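Local structure of glutathione S-transferase (Legionella pneumophila subsp. pneumophila str. Philadelphia 1, 3NIV) at residues A[4-8]-A[56-60]; A[142-146]-A[185-191]; A[168-172]-A[194-199]. The protein belongs to the zeta class of the glutathione S-transferase superfamily and probably works as a maleylacetoacetate isomerase with glutathione transferase activity. All blocks are in the same frame, centred on the assembly; numbering follows the deposited sequence.

Interaction 1: A[4-8]-A[56-60]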
ATOM      1  N   ILE A   4       9.101 -21.134   1.521  1.00 44.10           N
ATOM      2  CA  ILE A   4      10.172 -20.515   0.742  1.00 44.86           C
ATOM      3  C   ILE A   4       9.999 -19.014   0.513  1.00 40.45           C
ATOM      4  O   ILE A   4       9.104 -18.587  -0.212  1.00 42.14           O
ATOM      5  CB  ILE A   4      10.307 -21.157  -0.645  1.00 46.37           C
ATOM      6  CG1 ILE A   4      10.609 -22.648  -0.527  1.00 49.15           C
ATOM      7  CG2 ILE A   4      11.398 -20.455  -1.443  1.00 42.29           C
ATOM      8  CD1 ILE A   4      10.929 -23.291  -1.863  1.00 52.63           C
ATOM      9  N   LEU A   5      10.875 -18.220   1.118  1.00 42.15           N
ATOM     10  CA  LEU A   5      10.944 -16.791   0.823  1.00 38.62           C
ATOM     11  C   LEU A   5      12.028 -16.518  -0.216  1.00 37.02           C
ATOM     12  O   LEU A   5      13.162 -16.965  -0.058  1.00 37.54           O
ATOM     13  CB  LEU A   5      11.244 -15.997   2.092  1.00 34.26           C
ATOM     14  CG  LEU A   5      11.493 -14.502   1.897  1.00 35.04           C
ATOM     15  CD1 LEU A   5      10.193 -13.795   1.567  1.00 34.82           C
ATOM     16  CD2 LEU A   5      12.130 -13.884   3.130  1.00 31.84           C
ATOM     17  N   TYR A   6      11.679 -15.809  -1.283  1.00 35.51           N
ATOM     18  CA  TYR A   6      12.679 -15.308  -2.217  1.00 36.49           C
ATOM     19  C   TYR A   6      13.063 -13.904  -1.772  1.00 38.42           C
ATOM     20  O   TYR A   6      12.204 -13.037  -1.590  1.00 35.83           O
ATOM     21  CB  TYR A   6      12.166 -15.333  -3.654  1.00 38.17           C
ATOM     22  CG  TYR A   6      12.086 -16.734  -4.196  1.00 40.90           C
ATOM     23  CD1 TYR A   6      11.075 -17.590  -3.796  1.00 40.65           C
ATOM     24  CD2 TYR A   6      13.039 -17.217  -5.079  1.00 42.66           C
ATOM     25  CE1 TYR A   6      11.004 -18.883  -4.265  1.00 43.44           C
ATOM     26  CE2 TYR A   6      12.973 -18.513  -5.561  1.00 48.35           C
ATOM     27  CZ  TYR A   6      11.950 -19.345  -5.148  1.00 48.33           C
ATOM     28  OH  TYR A   6      11.868 -20.643  -5.615  1.00 53.69           O
ATOM     29  N   ASP A   7      14.360 -13.697  -1.573  1.00 37.84           N
ATOM     30  CA  ASP A   7      14.830 -12.548  -0.812  1.00 37.56           C
ATOM     31  C   ASP A   7      15.954 -11.759  -1.485  1.00 36.74           C
ATOM     32  O   ASP A   7      16.913 -12.330  -2.009  1.00 35.62           O
ATOM     33  CB  ASP A   7      15.282 -13.013   0.578  1.00 33.94           C
ATOM     34  CG  ASP A   7      15.542 -11.860   1.522  1.00 35.09           C
ATOM     35  OD1 ASP A   7      14.668 -10.984   1.666  1.00 36.18           O
ATOM     36  OD2 ASP A   7      16.621 -11.835   2.138  1.00 37.30           O
ATOM     37  N   TYR A   8      15.815 -10.437  -1.455  1.00 35.89           N
ATOM     38  CA  TYR A   8      16.893  -9.534  -1.825  1.00 35.52           C
ATOM     39  C   TYR A   8      17.329  -8.721  -0.611  1.00 39.33           C
ATOM     40  O   TYR A   8      16.515  -8.045   0.021  1.00 37.22           O
ATOM     41  CB  TYR A   8      16.444  -8.593  -2.923  1.00 34.55           C
ATOM     42  CG  TYR A   8      17.514  -7.626  -3.326  1.00 35.61           C
ATOM     43  CD1 TYR A   8      18.795  -8.072  -3.629  1.00 38.43           C
ATOM     44  CD2 TYR A   8      17.253  -6.277  -3.412  1.00 34.82           C
ATOM     45  CE1 TYR A   8      19.783  -7.197  -4.007  1.00 39.23           C
ATOM     46  CE2 TYR A   8      18.234  -5.393  -3.793  1.00 41.34           C
ATOM     47  CZ  TYR A   8      19.496  -5.858  -4.092  1.00 38.93           C
ATOM     48  OH  TYR A   8      20.466  -4.972  -4.471  1.00 40.23           O
ATOM     49  N   VAL A  56      10.590  -9.631  -5.659  1.00 32.89           N
ATOM     50  CA  VAL A  56      10.986  -9.696  -4.264  1.00 31.64           C
ATOM     51  C   VAL A  56      10.289  -8.578  -3.502  1.00 31.66           C
ATOM     52  O   VAL A  56      10.195  -7.452  -3.987  1.00 31.67           O
ATOM     53  CB  VAL A  56      12.526  -9.580  -4.083  1.00 39.03           C
ATOM     54  CG1 VAL A  56      13.217 -10.862  -4.516  1.00 37.68           C
ATOM     55  CG2 VAL A  56      13.080  -8.366  -4.844  1.00 33.76           C
ATOM     56  N   PRO A  57       9.767  -8.898  -2.315  1.00 31.37           N
ATOM     57  CA  PRO A  57       9.755 -10.281  -1.841  1.00 32.78           C
ATOM     58  C   PRO A  57       8.659 -11.072  -2.532  1.00 31.36           C
ATOM     59  O   PRO A  57       7.704 -10.507  -3.053  1.00 33.00           O
ATOM     60  CB  PRO A  57       9.432 -10.130  -0.351  1.00 31.59           C
ATOM     61  CG  PRO A  57       8.712  -8.821  -0.265  1.00 31.22           C
ATOM     62  CD  PRO A  57       9.458  -7.954  -1.232  1.00 33.35           C
ATOM     63  N   SER A  58       8.821 -12.380  -2.563  1.00 32.74           N
ATOM     64  CA  SER A  58       7.759 -13.252  -3.011  1.00 34.06           C
ATOM     65  C   SER A  58       7.858 -14.550  -2.239  1.00 36.97           C
ATOM     66  O   SER A  58       8.947 -15.024  -1.917  1.00 39.97           O
ATOM     67  CB  SER A  58       7.837 -13.504  -4.514  1.00 38.99           C
ATOM     68  OG  SER A  58       8.963 -14.298  -4.841  1.00 44.08           O
ATOM     69  N   LEU A  59       6.703 -15.109  -1.922  1.00 36.02           N
ATOM     70  CA  LEU A  59       6.622 -16.308  -1.123  1.00 38.04           C
ATOM     71  C   LEU A  59       6.185 -17.467  -2.011  1.00 40.79           C
ATOM     72  O   LEU A  59       5.234 -17.340  -2.780  1.00 40.45           O
ATOM     73  CB  LEU A  59       5.603 -16.072  -0.021  1.00 37.23           C
ATOM     74  CG  LEU A  59       5.741 -16.793   1.303  1.00 37.87           C
ATOM     75  CD1 LEU A  59       7.143 -16.619   1.856  1.00 38.36           C
ATOM     76  CD2 LEU A  59       4.696 -16.219   2.250  1.00 34.51           C
ATOM     77  N   ASP A  60       6.897 -18.585  -1.938  1.00 42.04           N
ATOM     78  CA  ASP A  60       6.443 -19.775  -2.631  1.00 41.83           C
ATOM     79  C   ASP A  60       5.822 -20.741  -1.648  1.00 43.75           C
ATOM     80  O   ASP A  60       6.474 -21.189  -0.709  1.00 42.42           O
ATOM     81  CB  ASP A  60       7.564 -20.470  -3.389  1.00 45.39           C
ATOM     82  CG  ASP A  60       7.117 -21.801  -3.972  1.00 50.74           C
ATOM     83  OD1 ASP A  60       6.877 -21.876  -5.199  1.00 46.09           O
ATOM     84  OD2 ASP A  60       6.970 -22.769  -3.190  1.00 53.27           O
TER
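Residues 4-8 begin the modelled chain and run antiparallel to 56-60, the axes of strands 5-7 and 58-60 passing 5.0 Å apart at 147°. Ile4 begins the ladder: its O accepts a nearly straight hydrogen bond from Asp60 N (2.8 Å), whereas the return bond from Ile4 N to Asp60 O is weak at 3.4 Å. Leu5 faces Leu59 as a non-hydrogen-bonded pair, and both side chains go to the sheet face lined by helices 12-23 and 69-79. Here Leu5 CB meets Leu59 CD1 and Leu5 CD1 meets Pro57 CB, each at 4.2 Å. Tyr6, on the other face, forms a hydrogen-bonded pair with Ser58, its N reaching Ser58 O at 2.9 Å; its CB lies 3.6 Å from Ser58 OG, a hydroxyl that bonds to Leu55 O, and the edge of its ring meets Asp60 CB. Asp7 turns away from residues 56-60 to a salt bridge with Arg18 of helix 12-23. At Tyr8 the contact is apolar, CB lying 3.9 Å from Val56 CG2. The peptide bond between Val56 and Pro57 is cis. A cis-proline leading into the antiparallel strand is a hallmark of the thioredoxin fold, and in glutathione transferases the backbone just before it usually holds glutathione, a role consistent with Val56 here. The chemistry thus changes along the pair: backbone hydrogen bonds fix the register between Ile4 and Tyr6, while at the cis-proline end the sheet's hydrogen bonds give way to van der Waals contacts.

Interaction 2: A[142-146]-A[185-191]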
ATOM      1  N   PHE A 142       7.352  10.875   7.938  1.00 29.66           N
ATOM      2  CA  PHE A 142       7.622  10.792   9.370  1.00 29.53           C
ATOM      3  C   PHE A 142       6.794  11.804  10.169  1.00 29.95           C
ATOM      4  O   PHE A 142       6.371  11.516  11.283  1.00 29.17           O
ATOM      5  CB  PHE A 142       9.117  10.910   9.655  1.00 27.38           C
ATOM      6  CG  PHE A 142       9.897   9.684   9.271  1.00 27.99           C
ATOM      7  CD1 PHE A 142       9.346   8.426   9.417  1.00 29.44           C
ATOM      8  CD2 PHE A 142      11.185   9.786   8.775  1.00 29.51           C
ATOM      9  CE1 PHE A 142      10.072   7.280   9.066  1.00 30.41           C
ATOM     10  CE2 PHE A 142      11.912   8.645   8.426  1.00 27.57           C
ATOM     11  CZ  PHE A 142      11.353   7.395   8.572  1.00 25.47           C
ATOM     12  N   ASP A 143       6.555  12.978   9.593  1.00 30.05           N
ATOM     13  CA  ASP A 143       5.656  13.936  10.211  1.00 30.18           C
ATOM     14  C   ASP A 143       4.331  13.234  10.478  1.00 33.51           C
ATOM     15  O   ASP A 143       3.840  13.209  11.609  1.00 34.90           O
ATOM     16  CB  ASP A 143       5.412  15.134   9.293  1.00 31.67           C
ATOM     17  CG  ASP A 143       6.576  16.110   9.268  1.00 35.42           C
ATOM     18  OD1 ASP A 143       7.578  15.867   9.973  1.00 37.36           O
ATOM     19  OD2 ASP A 143       6.486  17.128   8.539  1.00 38.21           O
ATOM     20  N   ALA A 144       3.750  12.654   9.431  1.00 30.58           N
ATOM     21  CA  ALA A 144       2.421  12.068   9.555  1.00 31.59           C
ATOM     22  C   ALA A 144       2.447  10.914  10.542  1.00 34.00           C
ATOM     23  O   ALA A 144       1.559  10.772  11.379  1.00 35.85           O
ATOM     24  CB  ALA A 144       1.902  11.613   8.201  1.00 26.72           C
ATOM     25  N   PHE A 145       3.484  10.095  10.455  1.00 32.60           N
ATOM     26  CA  PHE A 145       3.593   8.938  11.330  1.00 31.12           C
ATOM     27  C   PHE A 145       3.733   9.310  12.816  1.00 32.33           C
ATOM     28  O   PHE A 145       3.123   8.690  13.681  1.00 34.49           O
ATOM     29  CB  PHE A 145       4.770   8.083  10.885  1.00 27.63           C
ATOM     30  CG  PHE A 145       4.718   6.675  11.378  1.00 23.40           C
ATOM     31  CD1 PHE A 145       5.112   6.365  12.669  1.00 27.32           C
ATOM     32  CD2 PHE A 145       4.297   5.660  10.548  1.00 22.83           C
ATOM     33  CE1 PHE A 145       5.072   5.058  13.125  1.00 23.73           C
ATOM     34  CE2 PHE A 145       4.254   4.360  10.988  1.00 22.83           C
ATOM     35  CZ  PHE A 145       4.648   4.058  12.285  1.00 24.37           C
ATOM     36  N   GLU A 146       4.546  10.316  13.110  1.00 33.84           N
ATOM     37  CA  GLU A 146       4.815  10.685  14.492  1.00 33.28           C
ATOM     38  C   GLU A 146       3.580  11.360  15.062  1.00 38.64           C
ATOM     39  O   GLU A 146       3.273  11.250  16.253  1.00 39.78           O
ATOM     40  CB  GLU A 146       6.020  11.610  14.581  1.00 33.49           C
ATOM     41  CG  GLU A 146       6.366  12.046  16.004  1.00 35.92           C
ATOM     42  CD  GLU A 146       7.456  11.210  16.664  1.00 36.06           C
ATOM     43  OE1 GLU A 146       7.863  10.172  16.099  1.00 31.88           O
ATOM     44  OE2 GLU A 146       7.910  11.610  17.766  1.00 42.05           O
HETATM   45  N   MSE A 185      16.849  12.542  12.064  1.00 36.13           N
HETATM   46  CA  MSE A 185      15.635  12.100  12.752  1.00 33.72           C
HETATM   47  C   MSE A 185      15.237  12.929  13.973  1.00 34.70           C
HETATM   48  O   MSE A 185      14.245  12.622  14.633  1.00 34.34           O
HETATM   49  CB  MSE A 185      15.770  10.632  13.169  1.00 29.79           C
HETATM   50  CG  MSE A 185      15.799   9.662  12.000  1.00 34.61           C
HETATM   51 SE   MSE A 185      14.185   9.739  10.866  1.00 50.59          SE
HETATM   52  CE  MSE A 185      12.912   8.899  12.091  1.00 33.17           C
ATOM     53  N   ALA A 186      16.000  13.972  14.275  1.00 35.15           N
ATOM     54  CA  ALA A 186      15.771  14.767  15.490  1.00 35.57           C
ATOM     55  C   ALA A 186      14.295  15.089  15.769  1.00 36.06           C
ATOM     56  O   ALA A 186      13.857  15.114  16.919  1.00 37.01           O
ATOM     57  CB  ALA A 186      16.589  16.048  15.435  1.00 36.53           C
ATOM     58  N   SER A 187      13.536  15.332  14.710  1.00 34.82           N
ATOM     59  CA  SER A 187      12.157  15.790  14.830  1.00 32.80           C
ATOM     60  C   SER A 187      11.183  14.706  15.312  1.00 35.11           C
ATOM     61  O   SER A 187      10.029  15.001  15.637  1.00 32.65           O
ATOM     62  CB  SER A 187      11.698  16.345  13.479  1.00 37.57           C
ATOM     63  OG  SER A 187      10.346  16.767  13.507  1.00 43.05           O
ATOM     64  N   TYR A 188      11.658  13.467  15.387  1.00 33.09           N
ATOM     65  CA  TYR A 188      10.778  12.327  15.611  1.00 33.14           C
ATOM     66  C   TYR A 188      11.153  11.466  16.819  1.00 36.33           C
ATOM     67  O   TYR A 188      11.534  10.302  16.661  1.00 35.36           O
ATOM     68  CB  TYR A 188      10.747  11.475  14.346  1.00 32.09           C
ATOM     69  CG  TYR A 188      10.561  12.310  13.104  1.00 32.71           C
ATOM     70  CD1 TYR A 188       9.364  12.961  12.867  1.00 29.43           C
ATOM     71  CD2 TYR A 188      11.591  12.465  12.178  1.00 32.61           C
ATOM     72  CE1 TYR A 188       9.185  13.735  11.743  1.00 33.14           C
ATOM     73  CE2 TYR A 188      11.419  13.230  11.043  1.00 29.01           C
ATOM     74  CZ  TYR A 188      10.209  13.863  10.832  1.00 31.75           C
ATOM     75  OH  TYR A 188      10.018  14.644   9.721  1.00 32.40           O
ATOM     76  N   PRO A 189      11.019  12.031  18.032  1.00 35.64           N
ATOM     77  CA  PRO A 189      11.443  11.385  19.281  1.00 34.23           C
ATOM     78  C   PRO A 189      10.779  10.027  19.528  1.00 33.48           C
ATOM     79  O   PRO A 189      11.472   9.066  19.865  1.00 30.60           O
ATOM     80  CB  PRO A 189      10.992  12.375  20.360  1.00 36.30           C
ATOM     81  CG  PRO A 189      10.761  13.662  19.652  1.00 34.74           C
ATOM     82  CD  PRO A 189      10.380  13.337  18.267  1.00 34.83           C
ATOM     83  N   ILE A 190       9.458   9.952  19.373  1.00 33.86           N
ATOM     84  CA  ILE A 190       8.751   8.706  19.655  1.00 33.37           C
ATOM     85  C   ILE A 190       9.222   7.629  18.701  1.00 31.10           C
ATOM     86  O   ILE A 190       9.452   6.480  19.093  1.00 31.12           O
ATOM     87  CB  ILE A 190       7.229   8.843  19.524  1.00 34.70           C
ATOM     88  CG1 ILE A 190       6.700   9.990  20.382  1.00 33.66           C
ATOM     89  CG2 ILE A 190       6.551   7.534  19.899  1.00 30.56           C
ATOM     90  CD1 ILE A 190       5.176  10.110  20.346  1.00 30.90           C
ATOM     91  N   ILE A 191       9.371   8.016  17.441  1.00 30.01           N
ATOM     92  CA  ILE A 191       9.873   7.108  16.423  1.00 33.24           C
ATOM     93  C   ILE A 191      11.298   6.666  16.732  1.00 29.86           C
ATOM     94  O   ILE A 191      11.625   5.477  16.669  1.00 27.99           O
ATOM     95  CB  ILE A 191       9.828   7.757  15.027  1.00 33.58           C
ATOM     96  CG1 ILE A 191       8.427   7.574  14.422  1.00 30.47           C
ATOM     97  CG2 ILE A 191      10.899   7.150  14.135  1.00 24.74           C
ATOM     98  CD1 ILE A 191       8.106   8.508  13.249  1.00 30.43           C
TER
HETATM   99  O   HOH W   1       8.830  17.914  11.173  1.00 44.39           O
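Phe142 sits between two partners: its CB lies over the face of the Tyr188 ring, 3.4 Å from the centroid in a CH-pi contact, while CE of selenomethionine Met185 lies over one face of the Phe142 ring, 3.9 Å from that ring's centroid. The selenium belongs to the same Met-aromatic contact. Ile191 CD1 fills in beside both phenylalanines, 4.0 Å from Phe142 CD1 and 3.7 Å from Phe145 CD1. At the polar edge, Tyr188 OH donates to Asp143 OD1 (2.7 Å), and a water bridges that oxygen to Ser187 OG. Tyr188 holds the N-cap position of helix 189-198, yet the carboxylate that meets the first turn comes from helix 127-149: Glu146 OE2 accepts from Ile190 N (2.8 Å) and Glu146 OE1 from Ile191 N (3.0 Å). An acidic group placed there satisfies backbone amides that have no preceding helical turn to bond to, and its negative charge suits the positive end of the helix dipole, so the junction combines an apolar core with electrostatic pinning.

Interaction 3: A[168-172]-A[194-199]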
ATOM      1  N   ASP A 168       5.173  -1.383  13.596  1.00 28.35           N
ATOM      2  CA  ASP A 168       6.587  -1.424  13.968  1.00 30.65           C
ATOM      3  C   ASP A 168       7.365  -2.193  12.894  1.00 30.04           C
ATOM      4  O   ASP A 168       8.477  -1.823  12.515  1.00 27.87           O
ATOM      5  CB  ASP A 168       6.777  -2.086  15.342  1.00 28.57           C
ATOM      6  CG  ASP A 168       5.978  -1.407  16.435  1.00 30.25           C
ATOM      7  OD1 ASP A 168       4.947  -1.973  16.870  1.00 32.64           O
ATOM      8  OD2 ASP A 168       6.374  -0.298  16.848  1.00 29.65           O
ATOM      9  N   VAL A 169       6.756  -3.264  12.402  1.00 29.55           N
ATOM     10  CA  VAL A 169       7.368  -4.074  11.371  1.00 28.42           C
ATOM     11  C   VAL A 169       7.693  -3.234  10.134  1.00 30.76           C
ATOM     12  O   VAL A 169       8.726  -3.439   9.500  1.00 31.20           O
ATOM     13  CB  VAL A 169       6.466  -5.243  10.967  1.00 28.75           C
ATOM     14  CG1 VAL A 169       7.077  -5.981   9.774  1.00 30.77           C
ATOM     15  CG2 VAL A 169       6.252  -6.174  12.141  1.00 27.01           C
ATOM     16  N   CYS A 170       6.824  -2.284   9.797  1.00 28.05           N
ATOM     17  CA  CYS A 170       7.057  -1.438   8.627  1.00 29.67           C
ATOM     18  C   CYS A 170       7.925  -0.224   8.936  1.00 26.31           C
ATOM     19  O   CYS A 170       8.589   0.309   8.054  1.00 25.30           O
ATOM     20  CB  CYS A 170       5.738  -0.993   7.995  1.00 27.07           C
ATOM     21  SG  CYS A 170       4.787  -2.354   7.303  1.00 27.50           S
ATOM     22  N   LEU A 171       7.919   0.202  10.194  1.00 25.86           N
ATOM     23  CA  LEU A 171       8.643   1.402  10.607  1.00 25.30           C
ATOM     24  C   LEU A 171      10.157   1.214  10.608  1.00 26.76           C
ATOM     25  O   LEU A 171      10.898   2.056  10.097  1.00 24.32           O
ATOM     26  CB  LEU A 171       8.189   1.842  11.995  1.00 27.03           C
ATOM     27  CG  LEU A 171       8.901   3.072  12.556  1.00 25.42           C
ATOM     28  CD1 LEU A 171       8.769   4.242  11.591  1.00 21.73           C
ATOM     29  CD2 LEU A 171       8.359   3.450  13.939  1.00 23.54           C
ATOM     30  N   ILE A 172      10.614   0.107  11.181  1.00 25.08           N
ATOM     31  CA  ILE A 172      12.047  -0.130  11.312  1.00 24.76           C
ATOM     32  C   ILE A 172      12.791  -0.064   9.969  1.00 24.46           C
ATOM     33  O   ILE A 172      13.758   0.671   9.843  1.00 23.33           O
ATOM     34  CB  ILE A 172      12.349  -1.415  12.137  1.00 23.74           C
ATOM     35  CG1 ILE A 172      12.281  -1.098  13.627  1.00 27.14           C
ATOM     36  CG2 ILE A 172      13.712  -1.979  11.821  1.00 22.16           C
ATOM     37  CD1 ILE A 172      10.970  -0.472  14.091  1.00 24.57           C
ATOM     38  N   ILE A 194      11.118   4.098  19.495  1.00 31.67           N
ATOM     39  CA  ILE A 194      10.570   2.815  19.057  1.00 30.77           C
ATOM     40  C   ILE A 194      11.595   2.039  18.255  1.00 31.63           C
ATOM     41  O   ILE A 194      11.818   0.851  18.493  1.00 30.11           O
ATOM     42  CB  ILE A 194       9.325   3.005  18.157  1.00 32.67           C
ATOM     43  CG1 ILE A 194       8.178   3.633  18.946  1.00 31.73           C
ATOM     44  CG2 ILE A 194       8.889   1.679  17.566  1.00 27.81           C
ATOM     45  CD1 ILE A 194       7.004   4.084  18.085  1.00 29.88           C
ATOM     46  N   ASN A 195      12.211   2.721  17.291  1.00 33.96           N
ATOM     47  CA  ASN A 195      13.272   2.120  16.489  1.00 32.58           C
ATOM     48  C   ASN A 195      14.395   1.569  17.359  1.00 33.92           C
ATOM     49  O   ASN A 195      14.837   0.432  17.180  1.00 34.60           O
ATOM     50  CB  ASN A 195      13.851   3.130  15.500  1.00 31.17           C
ATOM     51  CG  ASN A 195      14.954   2.530  14.646  1.00 31.83           C
ATOM     52  OD1 ASN A 195      14.741   1.538  13.951  1.00 32.93           O
ATOM     53  ND2 ASN A 195      16.137   3.119  14.705  1.00 30.99           N
ATOM     54  N   GLU A 196      14.861   2.386  18.296  1.00 33.47           N
ATOM     55  CA  GLU A 196      15.896   1.950  19.231  1.00 37.42           C
ATOM     56  C   GLU A 196      15.447   0.699  19.966  1.00 36.75           C
ATOM     57  O   GLU A 196      16.131  -0.325  19.958  1.00 36.44           O
ATOM     58  CB  GLU A 196      16.208   3.040  20.252  1.00 38.82           C
ATOM     59  CG  GLU A 196      17.412   3.891  19.930  1.00 44.06           C
ATOM     60  CD  GLU A 196      18.073   4.441  21.194  1.00 51.29           C
ATOM     61  OE1 GLU A 196      17.565   4.133  22.299  1.00 45.48           O
ATOM     62  OE2 GLU A 196      19.087   5.171  21.082  1.00 46.37           O
ATOM     63  N   TYR A 197      14.291   0.784  20.608  1.00 35.05           N
ATOM     64  CA  TYR A 197      13.764  -0.386  21.292  1.00 35.89           C
ATOM     65  C   TYR A 197      13.745  -1.611  20.379  1.00 36.78           C
ATOM     66  O   TYR A 197      14.476  -2.576  20.612  1.00 38.62           O
ATOM     67  CB  TYR A 197      12.376  -0.128  21.862  1.00 36.06           C
ATOM     68  CG  TYR A 197      11.762  -1.377  22.430  1.00 38.15           C
ATOM     69  CD1 TYR A 197      12.138  -1.849  23.674  1.00 37.79           C
ATOM     70  CD2 TYR A 197      10.832  -2.109  21.703  1.00 38.39           C
ATOM     71  CE1 TYR A 197      11.593  -3.002  24.193  1.00 40.48           C
ATOM     72  CE2 TYR A 197      10.285  -3.267  22.212  1.00 38.24           C
ATOM     73  CZ  TYR A 197      10.663  -3.706  23.461  1.00 42.38           C
ATOM     74  OH  TYR A 197      10.115  -4.857  23.979  1.00 44.80           O
ATOM     75  N   CYS A 198      12.922  -1.569  19.335  1.00 34.33           N
ATOM     76  CA  CYS A 198      12.788  -2.706  18.442  1.00 30.97           C
ATOM     77  C   CYS A 198      14.125  -3.291  18.024  1.00 31.18           C
ATOM     78  O   CYS A 198      14.256  -4.506  17.882  1.00 31.55           O
ATOM     79  CB  CYS A 198      11.958  -2.339  17.204  1.00 34.54           C
ATOM     80  SG  CYS A 198      10.189  -2.121  17.541  1.00 32.06           S
ATOM     81  N   LEU A 199      15.126  -2.436  17.836  1.00 33.13           N
ATOM     82  CA  LEU A 199      16.408  -2.909  17.327  1.00 31.64           C
ATOM     83  C   LEU A 199      17.157  -3.844  18.276  1.00 33.55           C
ATOM     84  O   LEU A 199      18.185  -4.418  17.913  1.00 35.75           O
ATOM     85  CB  LEU A 199      17.272  -1.734  16.884  1.00 31.36           C
ATOM     86  CG  LEU A 199      16.761  -1.261  15.525  1.00 34.88           C
ATOM     87  CD1 LEU A 199      17.554  -0.087  14.957  1.00 30.90           C
ATOM     88  CD2 LEU A 199      16.747  -2.440  14.556  1.00 30.54           C
TER
HETATM   89  O   HOH W   2      15.931   0.908  11.671  1.00 23.94           O
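Ile172 gives up more surface than any other residue of the pair, 81 Å². Its CB does not face residues 194-199 squarely, but the end of the side chain bends over to them: CD1 reaches Cys198 CB at 3.8 Å, CG1 approaches Asn195 OD1 at 3.6 Å, and CG2 lies 4.1 Å from Leu199 CD2. One water donates both to Ile172 O (2.8 Å) and to Asn195 OD1 (2.6 Å). The two helices belong to the all-helical C-terminal domain of the glutathione transferase fold, and their short segments cross almost at right angles (101°), with axes 10.2 Å apart, so they meet over a compact patch.

Ile194, with 46 Å² covered, fills the other end of that patch. Its CG2 is 4.1 Å from Leu171 CD2 and 3.3 Å from Asp168 OD2, which takes a weak hydrogen bond from Cys159 N. The other carboxylate oxygen, OD1, accepts one from Gly165 N just before helix 166-180, the aspartate's half of the capping box that glutathione transferases have at this helix; Gly165 lacks the side chain for the other. Cys198 completes the trio, its SG 4.1 Å from Asp168 CB, and Phe204 packs on both Cys198 and Ile172.

From the N terminus, interaction 1 comes first: it joins strand 5-7 to strand 58-61, closing a loop that contains helix 12-23, strand 30-32 and the unmodelled residues 36-54. Strand 64-67 and helix 69-79 then complete the thioredoxin-like domain before the helical domain begins. Interaction 2 opens at 142-146, and interaction 3 opens at 168-172 before 185-191 is reached, so the two loops cross, both ending on helix 189-198. Leu171 connects them, touching Phe142, Phe145 and Ile191. Interaction 1 touches neither, its centre lying 22 Å from that of interaction 3, but helix 12-23 spans the gap: Leu5 of the sheet and Pro57 just before strand 58-61 pack on it, as do Val169 and Ile172 of helix 166-180.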